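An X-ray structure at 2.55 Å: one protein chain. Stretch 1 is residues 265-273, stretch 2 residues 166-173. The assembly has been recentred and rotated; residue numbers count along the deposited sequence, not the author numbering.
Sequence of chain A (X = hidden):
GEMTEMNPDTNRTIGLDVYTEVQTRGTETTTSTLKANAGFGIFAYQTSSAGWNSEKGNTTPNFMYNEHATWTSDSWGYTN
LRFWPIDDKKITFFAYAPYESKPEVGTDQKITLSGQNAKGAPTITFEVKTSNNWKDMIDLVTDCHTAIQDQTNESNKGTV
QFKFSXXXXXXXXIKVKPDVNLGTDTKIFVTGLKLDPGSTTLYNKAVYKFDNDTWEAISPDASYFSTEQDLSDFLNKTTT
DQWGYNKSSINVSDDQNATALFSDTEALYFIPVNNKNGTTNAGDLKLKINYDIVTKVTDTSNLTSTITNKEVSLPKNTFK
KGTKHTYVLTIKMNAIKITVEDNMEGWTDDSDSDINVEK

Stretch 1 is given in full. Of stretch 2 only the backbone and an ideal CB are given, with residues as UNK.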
ATOM      1  N   THR A 265       7.832  -4.218  11.145  1.00 56.96           N
ATOM      2  CA  THR A 265       8.316  -3.754   9.854  1.00 56.90           C
ATOM      3  C   THR A 265       7.468  -4.246   8.670  1.00 59.16           C
ATOM      4  O   THR A 265       7.652  -3.739   7.561  1.00 61.46           O
ATOM      5  CB  THR A 265       9.783  -4.174   9.686  1.00 66.39           C
ATOM      6  OG1 THR A 265       9.922  -5.569   9.981  1.00 69.89           O
ATOM      7  CG2 THR A 265      10.708  -3.372  10.583  1.00 64.81           C
ATOM      8  N   GLU A 266       6.541  -5.194   8.891  1.00 49.97           N
ATOM      9  CA  GLU A 266       5.727  -5.750   7.815  1.00 47.61           C
ATOM     10  C   GLU A 266       4.261  -5.238   7.811  1.00 47.50           C
ATOM     11  O   GLU A 266       3.645  -5.055   8.868  1.00 47.31           O
ATOM     12  CB  GLU A 266       5.787  -7.280   7.857  1.00 48.86           C
ATOM     13  CG  GLU A 266       7.181  -7.772   7.479  1.00 56.54           C
ATOM     14  CD  GLU A 266       7.550  -9.228   7.688  1.00 89.74           C
ATOM     15  OE1 GLU A 266       6.756  -9.999   8.278  1.00 99.78           O
ATOM     16  OE2 GLU A 266       8.672  -9.591   7.270  1.00 89.44           O
ATOM     17  N   ALA A 267       3.748  -4.946   6.593  1.00 40.63           N
ATOM     18  CA  ALA A 267       2.384  -4.474   6.325  1.00 39.34           C
ATOM     19  C   ALA A 267       1.948  -4.905   4.925  1.00 43.53           C
ATOM     20  O   ALA A 267       2.790  -5.274   4.109  1.00 43.09           O
ATOM     21  CB  ALA A 267       2.307  -2.965   6.457  1.00 39.99           C
ATOM     22  N   LEU A 268       0.636  -4.873   4.654  1.00 39.80           N
ATOM     23  CA  LEU A 268       0.059  -5.244   3.357  1.00 37.95           C
ATOM     24  C   LEU A 268      -0.374  -3.997   2.637  1.00 42.04           C
ATOM     25  O   LEU A 268      -0.911  -3.090   3.266  1.00 41.47           O
ATOM     26  CB  LEU A 268      -1.140  -6.193   3.548  1.00 36.90           C
ATOM     27  CG  LEU A 268      -0.919  -7.480   4.366  1.00 37.92           C
ATOM     28  CD1 LEU A 268      -2.222  -8.122   4.684  1.00 36.48           C
ATOM     29  CD2 LEU A 268      -0.047  -8.490   3.614  1.00 37.38           C
ATOM     30  N   TYR A 269      -0.130  -3.932   1.321  1.00 40.29           N
ATOM     31  CA  TYR A 269      -0.462  -2.766   0.480  1.00 39.19           C
ATOM     32  C   TYR A 269      -1.295  -3.210  -0.678  1.00 41.77           C
ATOM     33  O   TYR A 269      -0.788  -3.860  -1.595  1.00 40.97           O
ATOM     34  CB  TYR A 269       0.809  -2.035  -0.028  1.00 40.15           C
ATOM     35  CG  TYR A 269       1.871  -1.832   1.025  1.00 41.34           C
ATOM     36  CD1 TYR A 269       1.710  -0.886   2.030  1.00 42.81           C
ATOM     37  CD2 TYR A 269       3.030  -2.600   1.031  1.00 43.10           C
ATOM     38  CE1 TYR A 269       2.681  -0.700   3.016  1.00 43.36           C
ATOM     39  CE2 TYR A 269       4.024  -2.405   1.998  1.00 44.09           C
ATOM     40  CZ  TYR A 269       3.835  -1.462   2.996  1.00 48.91           C
ATOM     41  OH  TYR A 269       4.767  -1.297   3.983  1.00 52.71           O
ATOM     42  N   PHE A 270      -2.575  -2.847  -0.656  1.00 38.01           N
ATOM     43  CA  PHE A 270      -3.532  -3.260  -1.689  1.00 37.12           C
ATOM     44  C   PHE A 270      -4.050  -2.101  -2.515  1.00 40.86           C
ATOM     45  O   PHE A 270      -4.067  -0.980  -2.012  1.00 39.53           O
ATOM     46  CB  PHE A 270      -4.751  -3.922  -1.003  1.00 37.89           C
ATOM     47  CG  PHE A 270      -4.530  -5.307  -0.453  1.00 38.16           C
ATOM     48  CD1 PHE A 270      -4.576  -6.417  -1.286  1.00 41.22           C
ATOM     49  CD2 PHE A 270      -4.291  -5.506   0.898  1.00 39.12           C
ATOM     50  CE1 PHE A 270      -4.361  -7.702  -0.776  1.00 41.96           C
ATOM     51  CE2 PHE A 270      -4.116  -6.796   1.413  1.00 41.27           C
ATOM     52  CZ  PHE A 270      -4.148  -7.883   0.572  1.00 39.71           C
ATOM     53  N   ILE A 271      -4.560  -2.393  -3.759  1.00 37.96           N
ATOM     54  CA  ILE A 271      -5.306  -1.442  -4.582  1.00 37.47           C
ATOM     55  C   ILE A 271      -6.565  -1.156  -3.721  1.00 44.86           C
ATOM     56  O   ILE A 271      -7.187  -2.111  -3.212  1.00 44.80           O
ATOM     57  CB  ILE A 271      -5.614  -1.963  -6.010  1.00 40.12           C
ATOM     58  CG1 ILE A 271      -4.323  -2.219  -6.806  1.00 40.43           C
ATOM     59  CG2 ILE A 271      -6.512  -0.983  -6.760  1.00 39.75           C
ATOM     60  CD1 ILE A 271      -4.471  -3.101  -7.960  1.00 48.78           C
ATOM     61  N   PRO A 272      -6.861   0.130  -3.413  1.00 41.07           N
ATOM     62  CA  PRO A 272      -7.983   0.418  -2.501  1.00 40.61           C
ATOM     63  C   PRO A 272      -9.349   0.031  -3.074  1.00 47.50           C
ATOM     64  O   PRO A 272      -9.484  -0.213  -4.286  1.00 50.76           O
ATOM     65  CB  PRO A 272      -7.870   1.935  -2.286  1.00 41.68           C
ATOM     66  CG  PRO A 272      -7.211   2.434  -3.500  1.00 45.87           C
ATOM     67  CD  PRO A 272      -6.233   1.378  -3.901  1.00 41.33           C
ATOM     68  N   VAL A 273     -10.358  -0.039  -2.204  1.00 41.05           N
ATOM     69  CA  VAL A 273     -11.729  -0.329  -2.638  1.00 40.78           C
ATOM     70  C   VAL A 273     -12.453   1.027  -2.706  1.00 46.68           C
ATOM     71  O   VAL A 273     -12.405   1.794  -1.741  1.00 46.43           O
ATOM     72  CB  VAL A 273     -12.463  -1.366  -1.729  1.00 41.94           C
ATOM     73  CG1 VAL A 273     -13.894  -1.567  -2.185  1.00 42.06           C
ATOM     74  CG2 VAL A 273     -11.733  -2.705  -1.726  1.00 40.89           C
ATOM     75  N   UNK A 166       0.835   8.202  -0.820  1.00 41.62           N
ATOM     76  CA  UNK A 166       0.549   6.755  -0.866  1.00 41.59           C
ATOM     77  C   UNK A 166      -0.839   6.564  -1.472  1.00 46.21           C
ATOM     78  O   UNK A 166      -1.841   7.048  -0.916  1.00 46.99           O
ATOM     79  CB  UNK A 166       0.628   6.122   0.525  1.00 41.59           C
ATOM     80  N   UNK A 167      -0.887   5.965  -2.674  1.00 40.90           N
ATOM     81  CA  UNK A 167      -2.130   5.840  -3.443  1.00 39.18           C
ATOM     82  C   UNK A 167      -2.838   4.493  -3.212  1.00 44.61           C
ATOM     83  O   UNK A 167      -3.930   4.276  -3.741  1.00 46.26           O
ATOM     84  CB  UNK A 167      -1.832   6.013  -4.934  1.00 39.18           C
ATOM     85  N   UNK A 168      -2.236   3.609  -2.411  1.00 39.50           N
ATOM     86  CA  UNK A 168      -2.810   2.300  -2.073  1.00 37.99           C
ATOM     87  C   UNK A 168      -3.457   2.358  -0.673  1.00 43.04           C
ATOM     88  O   UNK A 168      -3.541   3.436  -0.071  1.00 41.82           O
ATOM     89  CB  UNK A 168      -1.735   1.213  -2.124  1.00 37.99           C
ATOM     90  N   UNK A 169      -3.923   1.205  -0.168  1.00 40.37           N
ATOM     91  CA  UNK A 169      -4.430   1.093   1.189  1.00 40.03           C
ATOM     92  C   UNK A 169      -3.423   0.241   1.974  1.00 42.39           C
ATOM     93  O   UNK A 169      -2.861  -0.731   1.437  1.00 42.05           O
ATOM     94  CB  UNK A 169      -5.833   0.484   1.217  1.00 40.03           C
ATOM     95  N   UNK A 170      -3.148   0.634   3.210  1.00 36.95           N
ATOM     96  CA  UNK A 170      -2.268  -0.162   4.054  1.00 35.66           C
ATOM     97  C   UNK A 170      -3.049  -0.916   5.141  1.00 39.71           C
ATOM     98  O   UNK A 170      -3.898  -0.313   5.803  1.00 39.93           O
ATOM     99  CB  UNK A 170      -1.210   0.737   4.696  1.00 35.66           C
ATOM    100  N   UNK A 171      -2.764  -2.225   5.316  1.00 35.23           N
ATOM    101  CA  UNK A 171      -3.257  -3.046   6.433  1.00 34.07           C
ATOM    102  C   UNK A 171      -2.036  -3.092   7.324  1.00 39.82           C
ATOM    103  O   UNK A 171      -1.119  -3.889   7.067  1.00 39.66           O
ATOM    104  CB  UNK A 171      -3.762  -4.430   6.021  1.00 34.07           C
ATOM    105  N   UNK A 172      -1.924  -2.076   8.223  1.00 37.08           N
ATOM    106  CA  UNK A 172      -0.765  -1.887   9.109  1.00 37.11           C
ATOM    107  C   UNK A 172      -0.599  -3.043  10.088  1.00 43.70           C
ATOM    108  O   UNK A 172       0.532  -3.404  10.421  1.00 45.23           O
ATOM    109  CB  UNK A 172      -0.901  -0.575   9.884  1.00 37.11           C
ATOM    110  N   UNK A 173      -1.725  -3.610  10.559  1.00 39.08           N
ATOM    111  CA  UNK A 173      -1.732  -4.736  11.476  1.00 38.87           C
ATOM    112  C   UNK A 173      -3.114  -5.304  11.674  1.00 42.15           C
ATOM    113  O   UNK A 173      -4.112  -4.684  11.345  1.00 42.15           O
ATOM    114  CB  UNK A 173      -1.148  -4.321  12.828  1.00 38.87           C
TER

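Residues 268-270 and 169-173 run as antiparallel strands, joined by four backbone hydrogen bonds.

Position 166 points its CB toward stretch 1, but no atom there lies within 5.5 Å. Stretch 1 sets no strong preference here, and polar or apolar chains would serve. The residue is His 166, whose ND1 is hydrogen-bonded elsewhere in the structure.

Position 167 points sideways, and its CB also has nothing within 5.5 Å. Many side chains would do. It is Val 167; its backbone O lies 3.7 Å from Pro 272 CD.

Position 168 points sideways and is tighter. Its ideal CB sits 3.2 Å from Phe 270 O. The surroundings are mostly apolar, so an apolar side chain unbranched at CB, such as Leu or Met, suits. The residue is Leu 168. Its CD1 lies 3.8 Å from Tyr 269 CB, and its CD2 lies 4.4 Å from Ile 271 CG1.

Position 169 pairs with Phe 270. Its N donates to Phe 270 O at 2.9 Å, and Phe 270 N donates to its O at 3.0 Å. The CB is on the same sheet face as Phe 270, 4.3 Å from Pro 272 CA. A small or beta-branched residue, such as Val or Thr, would fit. It is Thr 169, chi1 t. Its CG2 packs 3.8 Å from Phe 270 CB, while OG1 is hydrogen-bonded elsewhere in the structure.

Position 170 is opposite Tyr 269 in a non-hydrogen-bonded pair. Its CB is 4.3 Å from Tyr 269 CD1 and on the same face. A long, flexible chain could run beside the ring: Gln, Glu, Met, Lys or Arg. The residue is Gln 170, extended with chi1 and chi2 both t. Its CG lies 3.6 Å from Tyr 269 CE1, and its OE1 is 3.4 Å from Ala 267 CB.

Position 171 pairs with Leu 268. Its N donates to Leu 268 O at 2.9 Å, and Leu 268 N donates to its O at 3.1 Å. The CB faces Leu 268 CB at 4.0 Å, with the Phe 270 ring nearby. Val, Ile or Leu would suit. It is Ile 171, whose CG1 meets the edge of that ring, 4.3 Å from Phe 270 CD2.

Position 172 points away; small or polar side chains would do. The residue is Ala 172; its CA is 4.2 Å from Ala 267 CB.

Position 173 also points away, and many side chains, polar ones included, would do. It is Asn 173.

Stretch 2, residues 166-173: HVLTQIAN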
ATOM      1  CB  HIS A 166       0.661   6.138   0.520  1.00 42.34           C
ATOM      2  CG  HIS A 166       2.037   6.255   1.117  1.00 46.13           C
ATOM      3  ND1 HIS A 166       3.027   5.325   0.848  1.00 47.86           N
ATOM      4  CD2 HIS A 166       2.532   7.175   1.970  1.00 48.32           C
ATOM      5  CE1 HIS A 166       4.086   5.710   1.540  1.00 47.32           C
ATOM      6  NE2 HIS A 166       3.837   6.818   2.229  1.00 48.07           N
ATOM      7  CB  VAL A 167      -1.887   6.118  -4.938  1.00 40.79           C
ATOM      8  CG1 VAL A 167      -1.352   7.536  -5.128  1.00 39.84           C
ATOM      9  CG2 VAL A 167      -0.953   5.083  -5.568  1.00 39.68           C
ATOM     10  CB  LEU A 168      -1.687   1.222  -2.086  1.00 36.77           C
ATOM     11  CG  LEU A 168      -0.942   0.962  -3.374  1.00 39.88           C
ATOM     12  CD1 LEU A 168       0.107  -0.082  -3.168  1.00 39.11           C
ATOM     13  CD2 LEU A 168      -1.878   0.526  -4.477  1.00 40.92           C
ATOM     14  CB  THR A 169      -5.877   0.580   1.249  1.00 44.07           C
ATOM     15  OG1 THR A 169      -6.366   0.806   2.563  1.00 50.73           O
ATOM     16  CG2 THR A 169      -6.019  -0.877   0.913  1.00 35.52           C
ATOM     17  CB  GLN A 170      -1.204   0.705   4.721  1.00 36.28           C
ATOM     18  CG  GLN A 170      -0.092  -0.149   5.306  1.00 37.57           C
ATOM     19  CD  GLN A 170       0.853   0.612   6.172  1.00 52.19           C
ATOM     20  OE1 GLN A 170       1.221   0.170   7.251  1.00 53.32           O
ATOM     21  NE2 GLN A 170       1.312   1.745   5.720  1.00 45.01           N
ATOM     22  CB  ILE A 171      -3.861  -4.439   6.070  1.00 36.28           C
ATOM     23  CG1 ILE A 171      -4.968  -4.367   4.986  1.00 36.72           C
ATOM     24  CG2 ILE A 171      -4.349  -5.161   7.305  1.00 36.24           C
ATOM     25  CD1 ILE A 171      -5.951  -3.108   5.052  1.00 40.16           C
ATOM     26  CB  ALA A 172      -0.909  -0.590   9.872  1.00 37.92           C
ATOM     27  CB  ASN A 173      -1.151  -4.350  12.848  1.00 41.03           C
ATOM     28  CG  ASN A 173      -0.142  -5.337  13.355  1.00 53.23           C
ATOM     29  OD1 ASN A 173      -0.384  -6.535  13.392  1.00 47.29           O
ATOM     30  ND2 ASN A 173       1.031  -4.862  13.709  1.00 46.72           N
TER
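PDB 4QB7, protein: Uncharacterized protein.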